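Local coordinates for protein BsaWI endonuclease (Geobacillus stearothermophilus, PDB 4ZSF) that binds DNA as a restriction endonuclease of the PD-(D/E)XK type and probably cleaves it with the help of metal ions, at residues E25-Q29 with H60-K64. Sequence-based numbering, arbitrary orientation. Where two conformers were deposited one is given.
Sequences ERVSQ and HMDRK. With nucleotides of chain B.
Glu25 meets Arg63 and Lys64 through a single oxygen. Its OE2 lies 2.8 Å from Arg63 NH1 in a nearly straight salt bridge (167°), within the guanidinium plane but above that of the carboxylate, while Lys64 NZ adds a longer, weak bond. The Glu25 chain is fully extended, with CG anti to the backbone N (chi1 178°), which carries the carboxylate across to the other helix. Lys64 NZ also donates to Gln29 OE1 at 2.8 Å, in the carbonyl plane and on a lone pair, and to OP1 of DC11 of chain B at 2.9 Å. That same phosphate oxygen takes a straight bond from Gln29 NE2 (2.8 Å, 166°), so both ends of the amide are engaged and its flip is fixed. Arg26 grips the other oxygen, its NE 3.0 Å from OP2 of DC11 of chain B. Deeper in, His60 turns its ring edge to Gln29, CE1 lying 3.3 Å from OE1; Tyr11 of the same chain bonds ND1, and Ser82 of the second subunit bonds NE2. Lys64 CG rests over a face of the His60 ring. The axes of segments 25-29 and 60-64, on helices 25-43 and 49-65, approach to 13.2 Å and run roughly antiparallel, so long polar side chains span the gap: a salt-bridge network of Glu25, Arg63 and Lys64 beside Gln29 and Arg26, which bind a DNA backbone phosphate far from the calcium-binding nuclease core.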
loop_
_atom_site.group_PDB
_atom_site.type_symbol
_atom_site.label_atom_id
_atom_site.label_comp_id
_atom_site.label_asym_id
_atom_site.label_seq_id
_atom_site.Cartn_x
_atom_site.Cartn_y
_atom_site.Cartn_z
ATOM N N GLU A 25 -8.393 -0.664 24.563
ATOM C CA GLU A 25 -7.346 0.276 24.169
ATOM C C GLU A 25 -7.589 0.928 22.816
ATOM O O GLU A 25 -7.299 2.116 22.627
ATOM C CB GLU A 25 -5.976 -0.465 24.157
ATOM C CG GLU A 25 -4.835 0.459 23.714
ATOM C CD GLU A 25 -3.450 -0.146 23.781
ATOM O OE1 GLU A 25 -3.371 -1.356 24.080
ATOM O OE2 GLU A 25 -2.447 0.592 23.552
ATOM N N ARG A 26 -8.033 0.138 21.816
ATOM C CA ARG A 26 -8.267 0.723 20.478
ATOM C C ARG A 26 -9.397 1.748 20.476
ATOM O O ARG A 26 -9.280 2.833 19.870
ATOM C CB ARG A 26 -8.547 -0.418 19.466
ATOM C CG ARG A 26 -7.253 -1.186 19.166
ATOM C CD ARG A 26 -7.596 -2.474 18.430
ATOM N NE ARG A 26 -6.358 -3.151 18.055
ATOM C CZ ARG A 26 -6.364 -4.363 17.523
ATOM N NH1 ARG A 26 -7.544 -4.956 17.281
ATOM N NH2 ARG A 26 -5.206 -4.916 17.140
ATOM N N VAL A 27 -10.460 1.470 21.223
ATOM C CA VAL A 27 -11.559 2.479 21.317
ATOM C C VAL A 27 -11.022 3.713 22.058
ATOM O O VAL A 27 -11.353 4.884 21.711
ATOM C CB VAL A 27 -12.777 1.856 22.075
ATOM C CG1 VAL A 27 -13.748 2.929 22.525
ATOM C CG2 VAL A 27 -13.459 0.824 21.190
ATOM N N SER A 28 -10.266 3.475 23.147
ATOM C CA SER A 28 -9.814 4.565 23.987
ATOM C C SER A 28 -8.816 5.443 23.258
ATOM O O SER A 28 -8.847 6.664 23.412
ATOM C CB SER A 28 -9.155 4.057 25.306
ATOM O OG SER A 28 -10.072 3.246 26.054
ATOM N N GLN A 29 -7.923 4.854 22.480
ATOM C CA GLN A 29 -6.939 5.742 21.817
ATOM C C GLN A 29 -7.624 6.546 20.725
ATOM O O GLN A 29 -7.233 7.689 20.487
ATOM C CB GLN A 29 -5.745 4.919 21.279
ATOM C CG GLN A 29 -6.101 4.058 20.080
ATOM C CD GLN A 29 -5.042 2.973 19.840
ATOM O OE1 GLN A 29 -4.104 2.815 20.621
ATOM N NE2 GLN A 29 -5.222 2.210 18.776
ATOM N N HIS A 60 0.556 10.111 20.784
ATOM C CA HIS A 60 0.169 8.718 20.562
ATOM C C HIS A 60 1.437 7.888 20.378
ATOM O O HIS A 60 1.581 6.805 20.950
ATOM C CB HIS A 60 -0.739 8.560 19.320
ATOM C CG HIS A 60 -1.128 7.131 19.038
ATOM N ND1 HIS A 60 -2.081 6.455 19.786
ATOM C CD2 HIS A 60 -0.682 6.251 18.101
ATOM C CE1 HIS A 60 -2.227 5.231 19.297
ATOM N NE2 HIS A 60 -1.403 5.083 18.265
ATOM N N MET A 61 2.351 8.396 19.558
ATOM C CA MET A 61 3.632 7.663 19.406
ATOM C C MET A 61 4.405 7.458 20.736
ATOM O O MET A 61 4.983 6.391 20.945
ATOM C CB MET A 61 4.550 8.385 18.406
ATOM C CG MET A 61 4.017 8.485 16.992
ATOM S SD MET A 61 3.935 6.845 16.209
ATOM C CE MET A 61 5.706 6.581 15.875
ATOM N N ASP A 62 4.417 8.474 21.615
ATOM C CA ASP A 62 5.079 8.375 22.915
ATOM C C ASP A 62 4.419 7.280 23.755
ATOM O O ASP A 62 5.117 6.487 24.403
ATOM C CB ASP A 62 5.037 9.710 23.680
ATOM C CG ASP A 62 5.929 9.706 24.930
ATOM O OD1 ASP A 62 6.809 8.826 25.091
ATOM O OD2 ASP A 62 5.748 10.616 25.751
ATOM N N ARG A 63 3.087 7.267 23.807
ATOM C CA ARG A 63 2.402 6.261 24.614
ATOM C C ARG A 63 2.704 4.831 24.116
ATOM O O ARG A 63 3.004 3.930 24.904
ATOM C CB ARG A 63 0.895 6.467 24.645
ATOM C CG ARG A 63 0.236 5.481 25.669
ATOM C CD ARG A 63 -1.242 5.714 25.717
ATOM N NE ARG A 63 -1.894 5.324 24.465
ATOM C CZ ARG A 63 -2.149 4.076 24.064
ATOM N NH1 ARG A 63 -1.843 3.030 24.825
ATOM N NH2 ARG A 63 -2.746 3.879 22.880
ATOM N N LYS A 64 2.672 4.644 22.808
ATOM C CA LYS A 64 2.819 3.312 22.244
ATOM C C LYS A 64 4.249 2.813 22.065
ATOM O O LYS A 64 4.461 1.606 21.897
ATOM C CB LYS A 64 2.130 3.252 20.888
ATOM C CG LYS A 64 0.623 3.373 20.930
ATOM C CD LYS A 64 -0.096 2.038 21.283
ATOM C CE LYS A 64 -1.114 1.652 20.207
ATOM N NZ LYS A 64 -2.268 0.657 20.488
ATOM P P DC B 11 -3.465 -1.010 17.215
ATOM O OP1 DC B 11 -3.344 0.349 17.834
ATOM O OP2 DC B 11 -3.547 -2.253 18.026
ATOM O "O5'" DC B 11 -4.711 -1.011 16.252
ATOM C "C5'" DC B 11 -4.831 0.047 15.256
ATOM C "C4'" DC B 11 -5.946 -0.259 14.260
ATOM O "O4'" DC B 11 -5.602 -1.442 13.498
ATOM C "C3'" DC B 11 -7.322 -0.541 14.862
ATOM O "O3'" DC B 11 -8.260 0.332 14.193
ATOM C "C2'" DC B 11 -7.615 -2.031 14.543
ATOM C "C1'" DC B 11 -6.792 -2.192 13.260
ATOM N N1 DC B 11 -6.273 -3.557 12.951
ATOM C C2 DC B 11 -6.449 -4.065 11.660
ATOM O O2 DC B 11 -7.159 -3.422 10.854
ATOM N N3 DC B 11 -5.903 -5.282 11.350
ATOM C C4 DC B 11 -5.151 -5.923 12.223
ATOM N N4 DC B 11 -4.593 -7.103 11.827
ATOM C C5 DC B 11 -4.949 -5.413 13.556
ATOM C C6 DC B 11 -5.496 -4.213 13.844
ATOM P P DG B 12 -9.643 0.661 14.848
ATOM O OP1 DG B 12 -10.106 1.886 14.131
ATOM O OP2 DG B 12 -9.568 0.589 16.307
ATOM O "O5'" DG B 12 -10.600 -0.535 14.406
ATOM C "C5'" DG B 12 -11.190 -0.499 13.123
ATOM C "C4'" DG B 12 -11.780 -1.867 12.787
ATOM O "O4'" DG B 12 -10.725 -2.836 12.733
ATOM C "C3'" DG B 12 -12.781 -2.393 13.771
ATOM O "O3'" DG B 12 -14.006 -2.305 13.122
ATOM C "C2'" DG B 12 -12.365 -3.867 14.003
ATOM C "C1'" DG B 12 -11.303 -4.090 12.933
ATOM N N9 DG B 12 -10.220 -5.029 13.295
ATOM C C8 DG B 12 -9.518 -5.105 14.489
ATOM N N7 DG B 12 -8.586 -6.027 14.489
ATOM C C5 DG B 12 -8.671 -6.578 13.203
ATOM C C6 DG B 12 -7.972 -7.646 12.636
ATOM O O6 DG B 12 -7.096 -8.294 13.140
ATOM N N1 DG B 12 -8.386 -7.913 11.326
ATOM C C2 DG B 12 -9.376 -7.233 10.674
ATOM N N2 DG B 12 -9.659 -7.629 9.418
ATOM N N3 DG B 12 -10.059 -6.239 11.206
ATOM C C4 DG B 12 -9.664 -5.974 12.470
#